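Local coordinates for glycerol-3-phosphate dehydrogenase [NAD(+)] 1 (Saccharomyces cerevisiae, PDB 4FGW), which catalyses the NAD-dependent interconversion of dihydroxyacetone phosphate and sn-glycerol 3-phosphate, driving the glycerol accumulation that protects yeast cells during hyperosmotic stress, at residues N44-T48 and N183-A189; A50-E55 and I99-L105; F279-F283 and W350-S356. One frame throughout, in Å; residues are numbered along the deposited sequence.

In the fold
Contacts 1 and 2 are neighbours in the Rossmann-type NAD-binding half of the chain, their centres about 12 Å apart, and both use helix 44-59: contact 1 its N-terminal turn, contact 2 the turns that follow. They touch directly, Leu101 CD2 packing on Thr47 CG2, and contact 2 is nested in the loop that contact 1 closes. Contact 1 contains residues that probably bind NAD(+), as in relatives; contact 2 lies further along the helix. Contact 3 belongs to the helical C-terminal half, its centre about 33 Å from that of contact 1 and about 42 Å from that of contact 2; Phe279 is about 11 Å, side chain to side chain, from Lys245, the probable proton acceptor.

Contact 1 of 3, residues N44-T48 and N183-A189; sequences NWGTT and NIATEVA
Ala185 sits where Trp45 and Thr48 converge, and here the first turns of two helices, running 20° from parallel, come together tightly. Its methyl lies against the backbone carbonyl of Asn44, Ala185 CB being 3.6 Å from Asn44 C. A chi1 of -161° swings the Trp45 indole away from the backbone N and carries its six-membered part to the other helix, where CE3 lies 3.6 Å from Ala185 CB and CZ3 3.9 Å from Val188 CG2. Further round the ring, CZ2 approaches Asn183 OD1 at 3.3 Å, with the ring and amide planes 33° apart; the amide nitrogen of Asn183 turns to the carbonyl of Glu195. Thr48 fills the next turn: its CG2 rests on Ala185 O at 3.3 Å and also packs on Val188 CB, while OG1 donates to its own helix, at 2.7 Å from Asn44 O. The segment 44-48 starts the helix into which the glycine-rich GxGxxG motif of the Rossmann fold runs, Gly46 being its last glycine, and Asn44, Trp45, Gly46 and Ala185 probably bind NAD(+), as in relatives. An alanine in place of Trp45 would take the indole from beside Ala185 and probably leave a gap between Val188 and Asn183. Towards solvent the packing thins. Exposed Asn44 adds a looser side-chain fringe, its CB, CG and ND2 each 4.0 Å from Ala185 CB, and ND2 stays 4.3 Å from Thr186 OG1.

Contact 2 of 3, residues A50-E55 and I99-L105; sequences AKVVAE and ITLPDNL
Lys51, Ala54 and Ala50 present one side of helix 44-59 to an irregular segment, 99-105, in a largely apolar helix-on-loop contact within the Rossmann-type NAD-binding domain. Helix 44-59 follows strand 35-40, with the last glycine of the glycine-rich motif in its first turn; the loop leads into strand 105-108, an outermost strand of the chain's main sheet. At the buried end, Leu105 sends both methyls to the helix: CD1 lies 3.6 Å from Ala50 CB, while CD2 packs on the carbonyl group of the same residue. Leu105 CB meets the methyl of Ala54, and Val68 and Met70 of strand 67-71 also touch the leucine, tying this corner to the sheet. The aliphatic stem of Lys51 supplies the middle of the contact. Leaving the helix trans to its own N (chi1 178°), the chain runs extended as far as CE, crossing Pro102 and Ile99 at about right angles; Lys51 CG lies 3.8 Å from Pro102 CD, and CD makes a similar contact with Ile99 CG2. Lys51 CE passes 3.6 Å from Thr100 O before the last torsion bends the ammonium group back to its own helix. There Lys51 NZ forms a salt bridge with Glu55 OE2 at 2.8 Å, met on the syn lone pair of that oxygen. A second salt bridge joins the ammonium group to Glu191. The other oxygen of Glu55 is engaged by Arg224 and Tyr226, so this carboxylate is held at both oxygens. Pro102 CG lies 3.8 Å from Ala54 CB, so the proline ring touches both the lysine and the alanine. Asn104 ND2, which also donates to Pro66 O, hydrogen-bonds Ala54 O at 2.7 Å with a bent N-H...O angle of 133°, the donor tilted 34° from the carbonyl plane.

Contact 3 of 3, residues F279-F283 and W350-S356; sequences FGQMF and WLETCGS
Trp350 reaches from helix 340-354 to the C-terminal end of helix 261-283, where Phe279 and Phe283 receive it in an aromatic cluster. The segment axes stay 13.6 Å apart at 45°, so the gap is bridged by long side chains. From CB, a trans chi1 of 173° sends the indole outward across the gap. CD1 comes first, 3.6 Å from Phe279 CZ, which lies at the indole edge near its plane. NE1 follows, set 3.3 Å above the plane of the Phe283 ring and over its centre, in an edge-to-face pair whose planes meet at 56°. Beyond it CE2 also faces Phe283, and CZ2 lies 3.6 Å from Phe283 CD2. The phenylalanine ring is thus enclosed, since Met282 CG from its own helix lies over the opposite face. Leu351 CD2 approaches Phe283 CZ at 3.8 Å, and Cys354 SG comes to 3.5 Å from Phe283 CE2 in an oblique sulfur-aromatic contact; the same sulfur lies over one face of the indole, towards its rim. Val161 of strand 160-162 touches both Phe283 and Trp350. The contact joins two helices of the all-helical C-terminal domain. More loosely, Met282 SD passes 4.1 Å from Ser356 OG, just past the glycine with positive phi that ends helix 340-354. The union therefore rests on aromatic, sulfur and aliphatic packing, and the pointing of the indole N-H edge at the Phe283 face is consistent with a weak electrostatic attraction to its pi electrons.

Contact 1 of 3, residues N44-T48 and N183-A189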
loop_
_atom_site.group_PDB
_atom_site.type_symbol
_atom_site.label_atom_id
_atom_site.label_comp_id
_atom_site.label_asym_id
_atom_site.label_seq_id
_atom_site.Cartn_x
_atom_site.Cartn_y
_atom_site.Cartn_z
ATOM N N ASN A 44 13.071 -9.254 22.669
ATOM C CA ASN A 44 13.278 -9.220 21.217
ATOM C C ASN A 44 13.647 -7.855 20.675
ATOM O O ASN A 44 14.746 -7.584 20.260
ATOM C CB ASN A 44 11.951 -9.580 20.567
ATOM C CG ASN A 44 12.040 -10.773 19.715
ATOM O OD1 ASN A 44 11.048 -11.379 19.375
ATOM N ND2 ASN A 44 13.233 -11.138 19.370
ATOM N N TRP A 45 12.642 -7.014 20.678
ATOM C CA TRP A 45 12.671 -5.652 20.190
ATOM C C TRP A 45 13.542 -4.743 21.043
ATOM O O TRP A 45 14.253 -3.898 20.497
ATOM C CB TRP A 45 11.228 -5.134 20.026
ATOM C CG TRP A 45 11.022 -3.933 19.135
ATOM C CD1 TRP A 45 10.046 -2.989 19.270
ATOM C CD2 TRP A 45 11.741 -3.595 17.936
ATOM N NE1 TRP A 45 10.123 -2.075 18.243
ATOM C CE2 TRP A 45 11.152 -2.423 17.410
ATOM C CE3 TRP A 45 12.842 -4.154 17.264
ATOM C CZ2 TRP A 45 11.623 -1.804 16.250
ATOM C CZ3 TRP A 45 13.291 -3.556 16.097
ATOM C CH2 TRP A 45 12.676 -2.403 15.595
ATOM N N GLY A 46 13.512 -4.958 22.356
ATOM C CA GLY A 46 14.297 -4.219 23.338
ATOM C C GLY A 46 15.794 -4.314 23.126
ATOM O O GLY A 46 16.473 -3.283 23.118
ATOM N N THR A 47 16.316 -5.552 22.949
ATOM C CA THR A 47 17.747 -5.818 22.721
ATOM C C THR A 47 18.180 -5.273 21.361
ATOM O O THR A 47 19.263 -4.695 21.245
ATOM C CB THR A 47 18.062 -7.317 22.869
ATOM O OG1 THR A 47 17.450 -7.809 24.053
ATOM C CG2 THR A 47 19.551 -7.608 22.907
ATOM N N THR A 48 17.324 -5.459 20.340
ATOM C CA THR A 48 17.547 -5.003 18.974
ATOM C C THR A 48 17.656 -3.474 18.927
ATOM O O THR A 48 18.639 -2.960 18.396
ATOM C CB THR A 48 16.470 -5.578 18.039
ATOM O OG1 THR A 48 16.426 -6.999 18.184
ATOM C CG2 THR A 48 16.719 -5.226 16.591
ATOM N N ASN A 183 8.653 -3.448 10.355
ATOM C CA ASN A 183 9.860 -4.112 10.832
ATOM C C ASN A 183 9.596 -5.191 11.867
ATOM O O ASN A 183 8.553 -5.193 12.507
ATOM C CB ASN A 183 10.918 -3.087 11.336
ATOM C CG ASN A 183 10.402 -2.051 12.291
ATOM O OD1 ASN A 183 9.976 -2.342 13.407
ATOM N ND2 ASN A 183 10.455 -0.814 11.875
ATOM N N ILE A 184 10.543 -6.122 11.993
ATOM C CA ILE A 184 10.564 -7.265 12.920
ATOM C C ILE A 184 11.948 -7.220 13.595
ATOM O O ILE A 184 12.956 -7.047 12.900
ATOM C CB ILE A 184 10.346 -8.613 12.145
ATOM C CG1 ILE A 184 8.969 -8.673 11.481
ATOM C CG2 ILE A 184 10.513 -9.807 13.057
ATOM C CD1 ILE A 184 8.854 -9.622 10.215
ATOM N N ALA A 185 11.997 -7.378 14.930
ATOM C CA ALA A 185 13.228 -7.378 15.722
ATOM C C ALA A 185 14.320 -8.274 15.129
ATOM O O ALA A 185 15.448 -7.822 14.957
ATOM C CB ALA A 185 12.925 -7.801 17.147
ATOM N N THR A 186 13.956 -9.521 14.774
ATOM C CA THR A 186 14.810 -10.558 14.178
ATOM C C THR A 186 15.546 -10.088 12.916
ATOM O O THR A 186 16.734 -10.361 12.771
ATOM C CB THR A 186 13.979 -11.847 14.019
ATOM O OG1 THR A 186 13.810 -12.412 15.323
ATOM C CG2 THR A 186 14.618 -12.878 13.092
ATOM N N GLU A 187 14.847 -9.372 12.027
ATOM C CA GLU A 187 15.426 -8.863 10.784
ATOM C C GLU A 187 16.324 -7.652 11.012
ATOM O O GLU A 187 17.403 -7.592 10.420
ATOM C CB GLU A 187 14.340 -8.575 9.735
ATOM C CG GLU A 187 13.688 -9.836 9.193
ATOM C CD GLU A 187 13.091 -9.660 7.814
ATOM O OE1 GLU A 187 13.674 -10.199 6.842
ATOM O OE2 GLU A 187 12.061 -8.956 7.697
ATOM N N VAL A 188 15.888 -6.694 11.871
ATOM C CA VAL A 188 16.670 -5.494 12.214
ATOM C C VAL A 188 17.996 -5.923 12.874
ATOM O O VAL A 188 19.044 -5.370 12.535
ATOM C CB VAL A 188 15.894 -4.454 13.089
ATOM C CG1 VAL A 188 16.735 -3.203 13.353
ATOM C CG2 VAL A 188 14.558 -4.073 12.469
ATOM N N ALA A 189 17.942 -6.931 13.785
ATOM C CA ALA A 189 19.107 -7.489 14.493
ATOM C C ALA A 189 20.090 -8.125 13.515
ATOM O O ALA A 189 21.285 -7.881 13.618
ATOM C CB ALA A 189 18.659 -8.510 15.532
#

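Contact 2 of 3, residues A50-E55 and I99-L105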
loop_
_atom_site.group_PDB
_atom_site.type_symbol
_atom_site.label_atom_id
_atom_site.label_comp_id
_atom_site.label_asym_id
_atom_site.label_seq_id
_atom_site.Cartn_x
_atom_site.Cartn_y
_atom_site.Cartn_z
ATOM N N ALA A 50 18.320 -1.462 21.381
ATOM C CA ALA A 50 19.464 -1.127 22.227
ATOM C C ALA A 50 20.785 -1.298 21.466
ATOM O O ALA A 50 21.733 -0.557 21.724
ATOM C CB ALA A 50 19.453 -1.992 23.467
ATOM N N LYS A 51 20.835 -2.265 20.518
ATOM C CA LYS A 51 21.987 -2.540 19.650
ATOM C C LYS A 51 22.128 -1.387 18.639
ATOM O O LYS A 51 23.241 -0.902 18.417
ATOM C CB LYS A 51 21.803 -3.891 18.930
ATOM C CG LYS A 51 22.920 -4.266 17.955
ATOM C CD LYS A 51 22.569 -5.519 17.168
ATOM C CE LYS A 51 23.610 -5.890 16.142
ATOM N NZ LYS A 51 23.479 -5.099 14.893
ATOM N N VAL A 52 20.987 -0.948 18.054
ATOM C CA VAL A 52 20.857 0.160 17.098
ATOM C C VAL A 52 21.360 1.470 17.757
ATOM O O VAL A 52 22.179 2.189 17.169
ATOM C CB VAL A 52 19.381 0.258 16.608
ATOM C CG1 VAL A 52 19.071 1.603 15.952
ATOM C CG2 VAL A 52 19.034 -0.897 15.670
ATOM N N VAL A 53 20.888 1.739 18.991
ATOM C CA VAL A 53 21.231 2.909 19.800
ATOM C C VAL A 53 22.720 2.898 20.219
ATOM O O VAL A 53 23.385 3.926 20.068
ATOM C CB VAL A 53 20.227 3.079 20.973
ATOM C CG1 VAL A 53 20.770 3.981 22.072
ATOM C CG2 VAL A 53 18.884 3.604 20.465
ATOM N N ALA A 54 23.253 1.737 20.673
ATOM C CA ALA A 54 24.667 1.595 21.064
ATOM C C ALA A 54 25.634 1.826 19.899
ATOM O O ALA A 54 26.718 2.384 20.103
ATOM C CB ALA A 54 24.920 0.237 21.707
ATOM N N GLU A 55 25.233 1.411 18.684
ATOM C CA GLU A 55 25.995 1.591 17.447
ATOM C C GLU A 55 26.117 3.081 17.113
ATOM O O GLU A 55 27.195 3.539 16.728
ATOM C CB GLU A 55 25.310 0.851 16.283
ATOM C CG GLU A 55 25.634 -0.632 16.213
ATOM C CD GLU A 55 24.737 -1.456 15.307
ATOM O OE1 GLU A 55 24.082 -0.872 14.415
ATOM O OE2 GLU A 55 24.694 -2.693 15.489
ATOM N N ILE A 99 23.124 -13.053 17.948
ATOM C CA ILE A 99 23.364 -11.644 17.624
ATOM C C ILE A 99 24.402 -11.027 18.538
ATOM O O ILE A 99 24.159 -10.864 19.734
ATOM C CB ILE A 99 22.045 -10.813 17.522
ATOM C CG1 ILE A 99 21.102 -11.341 16.397
ATOM C CG2 ILE A 99 22.309 -9.295 17.396
ATOM C CD1 ILE A 99 21.617 -11.245 14.900
ATOM N N THR A 100 25.556 -10.668 17.958
ATOM C CA THR A 100 26.669 -10.044 18.675
ATOM C C THR A 100 26.307 -8.588 18.972
ATOM O O THR A 100 25.961 -7.833 18.061
ATOM C CB THR A 100 27.990 -10.208 17.896
ATOM O OG1 THR A 100 28.137 -11.571 17.497
ATOM C CG2 THR A 100 29.208 -9.783 18.707
ATOM N N LEU A 101 26.351 -8.219 20.259
ATOM C CA LEU A 101 26.040 -6.868 20.726
ATOM C C LEU A 101 27.330 -6.024 20.785
ATOM O O LEU A 101 28.390 -6.595 21.059
ATOM C CB LEU A 101 25.285 -6.907 22.069
ATOM C CG LEU A 101 23.970 -7.715 22.077
ATOM C CD1 LEU A 101 23.515 -8.007 23.491
ATOM C CD2 LEU A 101 22.871 -7.020 21.281
ATOM N N PRO A 102 27.272 -4.702 20.454
ATOM C CA PRO A 102 28.502 -3.880 20.368
ATOM C C PRO A 102 29.685 -4.093 21.329
ATOM O O PRO A 102 30.608 -4.849 21.001
ATOM C CB PRO A 102 27.972 -2.443 20.344
ATOM C CG PRO A 102 26.641 -2.556 19.710
ATOM C CD PRO A 102 26.083 -3.916 20.049
ATOM N N ASP A 103 29.687 -3.383 22.472
ATOM C CA ASP A 103 30.716 -3.383 23.527
ATOM C C ASP A 103 30.222 -2.420 24.597
ATOM O O ASP A 103 30.339 -2.698 25.793
ATOM C CB ASP A 103 32.074 -2.877 22.983
ATOM C CG ASP A 103 33.229 -3.847 23.133
ATOM O OD1 ASP A 103 34.283 -3.434 23.658
ATOM O OD2 ASP A 103 33.096 -5.006 22.684
ATOM N N ASN A 104 29.569 -1.365 24.122
ATOM C CA ASN A 104 29.041 -0.298 24.943
ATOM C C ASN A 104 27.603 -0.475 25.354
ATOM O O ASN A 104 27.009 0.397 25.961
ATOM C CB ASN A 104 29.177 1.017 24.202
ATOM C CG ASN A 104 28.926 0.883 22.726
ATOM O OD1 ASN A 104 29.202 -0.138 22.130
ATOM N ND2 ASN A 104 28.404 1.925 22.134
ATOM N N LEU A 105 27.037 -1.604 24.990
ATOM C CA LEU A 105 25.686 -1.970 25.401
ATOM C C LEU A 105 25.787 -2.787 26.688
ATOM O O LEU A 105 26.118 -3.976 26.650
ATOM C CB LEU A 105 24.940 -2.729 24.285
ATOM C CG LEU A 105 23.504 -3.218 24.565
ATOM C CD1 LEU A 105 22.632 -2.118 25.174
ATOM C CD2 LEU A 105 22.862 -3.760 23.299
#

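Contact 3 of 3, residues F279-F283 and W350-S356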
loop_
_atom_site.group_PDB
_atom_site.type_symbol
_atom_site.label_atom_id
_atom_site.label_comp_id
_atom_site.label_asym_id
_atom_site.label_seq_id
_atom_site.Cartn_x
_atom_site.Cartn_y
_atom_site.Cartn_z
ATOM N N PHE A 279 -10.253 7.195 11.177
ATOM C CA PHE A 279 -10.219 6.939 12.616
ATOM C C PHE A 279 -9.272 7.907 13.317
ATOM O O PHE A 279 -9.632 8.475 14.352
ATOM C CB PHE A 279 -9.835 5.475 12.919
ATOM C CG PHE A 279 -10.051 5.058 14.356
ATOM C CD1 PHE A 279 -11.208 4.392 14.736
ATOM C CD2 PHE A 279 -9.102 5.344 15.334
ATOM C CE1 PHE A 279 -11.415 4.024 16.069
ATOM C CE2 PHE A 279 -9.312 4.979 16.664
ATOM C CZ PHE A 279 -10.462 4.315 17.021
ATOM N N GLY A 280 -8.068 8.053 12.767
ATOM C CA GLY A 280 -7.051 8.944 13.304
ATOM C C GLY A 280 -7.514 10.382 13.408
ATOM O O GLY A 280 -7.434 10.981 14.477
ATOM N N GLN A 281 -8.049 10.927 12.311
ATOM C CA GLN A 281 -8.508 12.315 12.240
ATOM C C GLN A 281 -9.791 12.606 13.004
ATOM O O GLN A 281 -10.026 13.758 13.381
ATOM C CB GLN A 281 -8.603 12.773 10.787
ATOM C CG GLN A 281 -7.264 12.686 10.066
ATOM C CD GLN A 281 -7.299 13.431 8.775
ATOM O OE1 GLN A 281 -8.093 13.128 7.873
ATOM N NE2 GLN A 281 -6.431 14.424 8.663
ATOM N N MET A 282 -10.615 11.572 13.238
ATOM C CA MET A 282 -11.861 11.684 13.997
ATOM C C MET A 282 -11.567 11.736 15.502
ATOM O O MET A 282 -12.165 12.547 16.205
ATOM C CB MET A 282 -12.785 10.496 13.674
ATOM C CG MET A 282 -14.206 10.659 14.172
ATOM S SD MET A 282 -15.252 9.233 13.781
ATOM C CE MET A 282 -15.508 9.479 12.007
ATOM N N PHE A 283 -10.653 10.873 15.984
ATOM C CA PHE A 283 -10.312 10.745 17.400
ATOM C C PHE A 283 -9.005 11.390 17.851
ATOM O O PHE A 283 -8.834 11.639 19.046
ATOM C CB PHE A 283 -10.415 9.273 17.844
ATOM C CG PHE A 283 -11.773 8.678 17.545
ATOM C CD1 PHE A 283 -11.939 7.767 16.508
ATOM C CD2 PHE A 283 -12.902 9.087 18.249
ATOM C CE1 PHE A 283 -13.203 7.249 16.205
ATOM C CE2 PHE A 283 -14.161 8.575 17.941
ATOM C CZ PHE A 283 -14.303 7.649 16.932
ATOM N N TRP A 350 -15.768 1.006 21.205
ATOM C CA TRP A 350 -15.479 2.441 21.203
ATOM C C TRP A 350 -16.427 3.187 20.268
ATOM O O TRP A 350 -16.947 4.236 20.646
ATOM C CB TRP A 350 -14.010 2.698 20.804
ATOM C CG TRP A 350 -13.632 4.144 20.617
ATOM C CD1 TRP A 350 -12.982 4.679 19.547
ATOM C CD2 TRP A 350 -13.878 5.235 21.522
ATOM N NE1 TRP A 350 -12.796 6.030 19.729
ATOM C CE2 TRP A 350 -13.335 6.398 20.933
ATOM C CE3 TRP A 350 -14.529 5.349 22.763
ATOM C CZ2 TRP A 350 -13.395 7.651 21.552
ATOM C CZ3 TRP A 350 -14.612 6.596 23.362
ATOM C CH2 TRP A 350 -14.026 7.724 22.771
ATOM N N LEU A 351 -16.660 2.631 19.063
ATOM C CA LEU A 351 -17.542 3.213 18.054
ATOM C C LEU A 351 -19.008 3.192 18.455
ATOM O O LEU A 351 -19.739 4.109 18.086
ATOM C CB LEU A 351 -17.324 2.581 16.674
ATOM C CG LEU A 351 -15.975 2.866 16.010
ATOM C CD1 LEU A 351 -15.794 2.018 14.761
ATOM C CD2 LEU A 351 -15.797 4.348 15.708
ATOM N N GLU A 352 -19.434 2.168 19.229
ATOM C CA GLU A 352 -20.802 2.065 19.758
ATOM C C GLU A 352 -21.058 3.173 20.781
ATOM O O GLU A 352 -22.131 3.780 20.750
ATOM C CB GLU A 352 -21.078 0.683 20.376
ATOM C CG GLU A 352 -21.550 -0.349 19.361
ATOM C CD GLU A 352 -22.036 -1.686 19.894
ATOM O OE1 GLU A 352 -22.711 -2.410 19.125
ATOM O OE2 GLU A 352 -21.712 -2.034 21.054
ATOM N N THR A 353 -20.061 3.469 21.652
ATOM C CA THR A 353 -20.170 4.532 22.665
ATOM C C THR A 353 -20.080 5.943 22.052
ATOM O O THR A 353 -20.527 6.913 22.667
ATOM C CB THR A 353 -19.260 4.292 23.893
ATOM O OG1 THR A 353 -17.912 4.634 23.596
ATOM C CG2 THR A 353 -19.346 2.872 24.430
ATOM N N CYS A 354 -19.530 6.038 20.828
ATOM C CA CYS A 354 -19.389 7.270 20.045
ATOM C C CYS A 354 -20.579 7.480 19.110
ATOM O O CYS A 354 -20.889 8.619 18.754
ATOM C CB CYS A 354 -18.083 7.242 19.256
ATOM S SG CYS A 354 -16.609 7.588 20.246
ATOM N N GLY A 355 -21.196 6.376 18.689
ATOM C CA GLY A 355 -22.285 6.366 17.720
ATOM C C GLY A 355 -21.725 6.595 16.330
ATOM O O GLY A 355 -22.339 7.292 15.516
ATOM N N SER A 356 -20.532 6.020 16.061
ATOM C CA SER A 356 -19.784 6.159 14.805
ATOM C C SER A 356 -19.466 4.813 14.107
ATOM O O SER A 356 -18.495 4.722 13.348
ATOM C CB SER A 356 -18.507 6.960 15.052
ATOM O OG SER A 356 -18.788 8.238 15.604
#